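Local coordinates for protein alanine racemase (Oenococcus oeni PSU-1, PDB 3HUR) that belongs to the alanine racemase family, pairing an N-terminal TIM-barrel domain with a C-terminal domain rich in beta strands, at residues 27-38 with 55-65. Residues are numbered along the deposited sequence; the frame is centred on the assembly and turned at random.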
loop_
_atom_site.group_PDB
_atom_site.type_symbol
_atom_site.label_atom_id
_atom_site.label_comp_id
_atom_site.label_asym_id
_atom_site.label_seq_id
_atom_site.Cartn_x
_atom_site.Cartn_y
_atom_site.Cartn_z
ATOM N N ARG A 27 -14.955 29.932 21.980
ATOM C CA ARG A 27 -16.014 30.519 22.805
ATOM C C ARG A 27 -16.003 32.049 22.605
ATOM O O ARG A 27 -17.027 32.644 22.342
ATOM C CB ARG A 27 -15.820 30.197 24.287
ATOM C CG ARG A 27 -17.068 30.421 25.139
ATOM C CD ARG A 27 -16.788 30.260 26.642
ATOM N NE ARG A 27 -17.888 29.555 27.305
ATOM C CZ ARG A 27 -17.881 28.271 27.669
ATOM N NH1 ARG A 27 -16.811 27.506 27.468
ATOM N NH2 ARG A 27 -18.952 27.743 28.253
ATOM N N GLU A 28 -14.821 32.648 22.723
ATOM C CA GLU A 28 -14.668 34.085 22.601
ATOM C C GLU A 28 -14.907 34.536 21.182
ATOM O O GLU A 28 -15.317 35.656 20.973
ATOM C CB GLU A 28 -13.258 34.552 23.023
ATOM C CG GLU A 28 -12.884 34.241 24.473
ATOM C CD GLU A 28 -11.365 34.391 24.747
ATOM O OE1 GLU A 28 -10.779 35.404 24.267
ATOM O OE2 GLU A 28 -10.770 33.511 25.445
ATOM N N TRP A 29 -14.631 33.681 20.213
ATOM C CA TRP A 29 -14.710 34.050 18.812
ATOM C C TRP A 29 -16.161 34.155 18.388
ATOM O O TRP A 29 -16.500 34.900 17.453
ATOM C CB TRP A 29 -14.020 32.970 17.993
ATOM C CG TRP A 29 -13.928 33.171 16.492
ATOM C CD1 TRP A 29 -14.647 32.513 15.533
ATOM C CD2 TRP A 29 -13.011 34.025 15.792
ATOM N NE1 TRP A 29 -14.242 32.919 14.277
ATOM C CE2 TRP A 29 -13.241 33.846 14.414
ATOM C CE3 TRP A 29 -12.030 34.945 16.203
ATOM C CZ2 TRP A 29 -12.527 34.564 13.433
ATOM C CZ3 TRP A 29 -11.302 35.648 15.218
ATOM C CH2 TRP A 29 -11.565 35.453 13.857
ATOM N N THR A 30 -17.006 33.381 19.049
ATOM C CA THR A 30 -18.411 33.273 18.671
ATOM C C THR A 30 -19.327 33.886 19.748
ATOM O O THR A 30 -20.548 33.855 19.625
ATOM C CB THR A 30 -18.792 31.782 18.390
ATOM O OG1 THR A 30 -18.829 31.028 19.611
ATOM C CG2 THR A 30 -17.797 31.140 17.418
ATOM N N LYS A 31 -18.726 34.447 20.796
ATOM C CA LYS A 31 -19.452 34.885 21.977
ATOM C C LYS A 31 -20.497 33.860 22.402
ATOM O O LYS A 31 -21.680 34.148 22.481
ATOM C CB LYS A 31 -20.084 36.267 21.711
ATOM C CG LYS A 31 -19.326 37.434 22.348
ATOM C CD LYS A 31 -18.059 37.887 21.586
ATOM C CE LYS A 31 -17.423 39.171 22.278
ATOM N NZ LYS A 31 -15.933 39.382 22.060
ATOM N N ALA A 32 -20.057 32.649 22.689
ATOM C CA ALA A 32 -20.973 31.557 22.942
ATOM C C ALA A 32 -21.249 31.454 24.422
ATOM O O ALA A 32 -20.408 31.826 25.238
ATOM C CB ALA A 32 -20.382 30.296 22.445
ATOM N N LYS A 33 -22.423 30.935 24.770
ATOM C CA LYS A 33 -22.802 30.830 26.178
ATOM C C LYS A 33 -22.416 29.451 26.666
ATOM O O LYS A 33 -21.626 29.311 27.585
ATOM C CB LYS A 33 -24.315 31.120 26.388
ATOM C CG LYS A 33 -24.704 32.668 26.269
ATOM C CD LYS A 33 -23.590 33.634 26.897
ATOM C CE LYS A 33 -24.047 35.114 27.098
ATOM N NZ LYS A 33 -24.712 35.705 25.873
ATOM N N LYS A 34 -22.954 28.445 25.994
ATOM C CA LYS A 34 -22.654 27.076 26.257
ATOM C C LYS A 34 -21.686 26.529 25.184
ATOM O O LYS A 34 -21.761 26.910 24.034
ATOM C CB LYS A 34 -23.967 26.317 26.224
ATOM C CG LYS A 34 -24.987 26.765 27.289
ATOM C CD LYS A 34 -25.048 25.758 28.446
ATOM C CE LYS A 34 -25.811 26.266 29.700
ATOM N NZ LYS A 34 -25.083 25.799 30.955
ATOM N N VAL A 35 -20.747 25.665 25.571
ATOM C CA VAL A 35 -19.901 24.929 24.612
ATOM C C VAL A 35 -20.070 23.438 24.854
ATOM O O VAL A 35 -19.838 22.985 25.962
ATOM C CB VAL A 35 -18.436 25.303 24.727
ATOM C CG1 VAL A 35 -17.567 24.373 23.874
ATOM C CG2 VAL A 35 -18.253 26.706 24.305
ATOM N N TYR A 36 -20.546 22.735 23.825
ATOM C CA TYR A 36 -20.679 21.294 23.773
ATOM C C TYR A 36 -19.535 20.703 22.936
ATOM O O TYR A 36 -19.503 20.881 21.711
ATOM C CB TYR A 36 -21.976 20.907 23.079
ATOM C CG TYR A 36 -23.233 21.459 23.689
ATOM C CD1 TYR A 36 -24.442 21.358 23.019
ATOM C CD2 TYR A 36 -23.229 22.079 24.939
ATOM C CE1 TYR A 36 -25.595 21.848 23.561
ATOM C CE2 TYR A 36 -24.380 22.568 25.480
ATOM C CZ TYR A 36 -25.556 22.459 24.786
ATOM O OH TYR A 36 -26.704 22.935 25.353
ATOM N N ALA A 37 -18.618 19.992 23.591
ATOM C CA ALA A 37 -17.402 19.464 22.943
ATOM C C ALA A 37 -17.768 18.186 22.254
ATOM O O ALA A 37 -18.290 17.285 22.902
ATOM C CB ALA A 37 -16.356 19.204 23.969
ATOM N N VAL A 38 -17.574 18.130 20.933
ATOM C CA VAL A 38 -17.891 16.939 20.187
ATOM C C VAL A 38 -16.617 16.077 20.143
ATOM O O VAL A 38 -15.571 16.512 19.717
ATOM C CB VAL A 38 -18.443 17.258 18.757
ATOM C CG1 VAL A 38 -18.802 15.976 18.013
ATOM C CG2 VAL A 38 -19.684 18.160 18.805
ATOM N N PHE A 55 -11.621 18.952 29.762
ATOM C CA PHE A 55 -12.632 19.972 29.578
ATOM C C PHE A 55 -13.483 20.180 30.840
ATOM O O PHE A 55 -13.956 21.300 31.058
ATOM C CB PHE A 55 -13.557 19.660 28.402
ATOM C CG PHE A 55 -12.866 19.522 27.079
ATOM C CD1 PHE A 55 -11.731 20.205 26.794
ATOM C CD2 PHE A 55 -13.382 18.683 26.113
ATOM C CE1 PHE A 55 -11.128 20.061 25.561
ATOM C CE2 PHE A 55 -12.792 18.544 24.899
ATOM C CZ PHE A 55 -11.662 19.217 24.622
ATOM N N GLN A 56 -13.709 19.114 31.624
ATOM C CA GLN A 56 -14.522 19.195 32.875
ATOM C C GLN A 56 -13.793 20.000 33.952
ATOM O O GLN A 56 -14.385 20.788 34.664
ATOM C CB GLN A 56 -14.848 17.804 33.437
ATOM C CG GLN A 56 -15.914 17.808 34.515
ATOM C CD GLN A 56 -16.352 16.405 34.951
ATOM O OE1 GLN A 56 -17.354 15.877 34.477
ATOM N NE2 GLN A 56 -15.600 15.801 35.851
ATOM N N GLU A 57 -12.483 19.839 34.018
ATOM C CA GLU A 57 -11.711 20.409 35.082
ATOM C C GLU A 57 -11.505 21.881 34.856
ATOM O O GLU A 57 -11.347 22.643 35.823
ATOM C CB GLU A 57 -10.363 19.689 35.228
ATOM C CG GLU A 57 -9.121 20.609 35.558
ATOM C CD GLU A 57 -8.985 20.960 37.029
ATOM O OE1 GLU A 57 -9.746 20.400 37.822
ATOM O OE2 GLU A 57 -8.103 21.779 37.395
ATOM N N THR A 58 -11.439 22.275 33.596
ATOM C CA THR A 58 -11.212 23.672 33.253
ATOM C C THR A 58 -12.528 24.382 32.982
ATOM O O THR A 58 -12.546 25.567 32.727
ATOM C CB THR A 58 -10.363 23.804 31.992
ATOM O OG1 THR A 58 -10.981 23.058 30.914
ATOM C CG2 THR A 58 -8.962 23.332 32.270
ATOM N N ALA A 59 -13.625 23.643 32.991
ATOM C CA ALA A 59 -14.949 24.221 32.779
ATOM C C ALA A 59 -15.088 24.809 31.371
ATOM O O ALA A 59 -15.948 25.661 31.127
ATOM C CB ALA A 59 -15.241 25.280 33.828
ATOM N N SER A 60 -14.268 24.316 30.446
ATOM C CA SER A 60 -14.181 24.890 29.121
ATOM C C SER A 60 -15.199 24.298 28.190
ATOM O O SER A 60 -15.398 24.827 27.080
ATOM C CB SER A 60 -12.763 24.779 28.580
ATOM O OG SER A 60 -12.427 23.441 28.311
ATOM N N ALA A 61 -15.873 23.238 28.647
ATOM C CA ALA A 61 -17.056 22.658 27.975
ATOM C C ALA A 61 -18.193 22.417 28.983
ATOM O O ALA A 61 -17.927 22.004 30.085
ATOM C CB ALA A 61 -16.696 21.352 27.327
ATOM N N ASP A 62 -19.441 22.610 28.563
ATOM C CA ASP A 62 -20.616 22.420 29.408
ATOM C C ASP A 62 -21.366 21.120 29.124
ATOM O O ASP A 62 -22.266 20.710 29.887
ATOM C CB ASP A 62 -21.584 23.600 29.204
ATOM C CG ASP A 62 -20.862 24.942 29.229
ATOM O OD1 ASP A 62 -20.449 25.389 30.330
ATOM O OD2 ASP A 62 -20.644 25.504 28.141
ATOM N N ALA A 63 -21.074 20.511 27.983
ATOM C CA ALA A 63 -21.491 19.130 27.727
ATOM C C ALA A 63 -20.519 18.432 26.764
ATOM O O ALA A 63 -19.594 19.028 26.200
ATOM C CB ALA A 63 -22.857 19.094 27.195
ATOM N N LEU A 64 -20.755 17.158 26.575
ATOM C CA LEU A 64 -19.929 16.359 25.697
ATOM C C LEU A 64 -20.864 15.650 24.762
ATOM O O LEU A 64 -21.883 15.151 25.204
ATOM C CB LEU A 64 -19.148 15.309 26.505
ATOM C CG LEU A 64 -18.292 15.849 27.643
ATOM C CD1 LEU A 64 -17.775 14.686 28.517
ATOM C CD2 LEU A 64 -17.184 16.686 27.087
ATOM N N ILE A 65 -20.512 15.603 23.479
ATOM C CA ILE A 65 -21.296 14.835 22.476
ATOM C C ILE A 65 -20.410 13.701 21.909
ATOM O O ILE A 65 -19.239 13.919 21.574
ATOM C CB ILE A 65 -21.756 15.751 21.300
ATOM C CG1 ILE A 65 -22.426 17.032 21.829
ATOM C CG2 ILE A 65 -22.688 15.009 20.395
ATOM C CD1 ILE A 65 -22.917 18.108 20.734
#
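Strands 34-38 and 63-65 run parallel as neighbours, their short axes 33° apart, with Y36, A37 and V38 in register with A63, L64 and I65. A37 bonds to the residues flanking its partner L64: its N donates to A63 O (2.9 Å) and its O accepts from I65 N (2.8 Å). At the start of the ladder V35 O takes D62 N nearly head-on at 2.7 Å, while A63 N reaches the same oxygen by a longer, weak bond. D62 also turns its carboxylate back to the first strand, where OD2 meets V35 N at 2.6 Å in an almost straight bond. The same OD2 forms a salt bridge to R27 NH2 (2.8 Å), although the hydrogen-bond angle is poor and the guanidinium and carboxylate planes stand 85° apart. From the last turns of helix 16-30, R27 extends with CG anti to the backbone N (chi1 -163°) and bends at chi3, which carries the guanidinium to S60 and D62. Its NH1 gives S60 O a weak bond, NH2 also bonds K33 O in its own segment, and V35 CG2 sits above one face toward the rim; together these probably limit its rotation. On the face bearing Y36, V38, A63 and I65, I65 CD1 touches Y36 CB and V38 CG2, each at 3.8 Å; Y36 CD2 rests against A63 CB, and its ring also meets that of F160. On the face of A37 and L64, the A37 methyl packs against the F55 ring, A61 CB and L64 CD2, and L23 of helix 16-30 adjoins this cluster. The strands are connected through helices 41-45 and 48-57, the latter ended by a Schellman motif with A59 at C-prime: a beta-alpha-beta crossover, the repeating element of the TIM barrel in the N-terminal domain of alanine racemases.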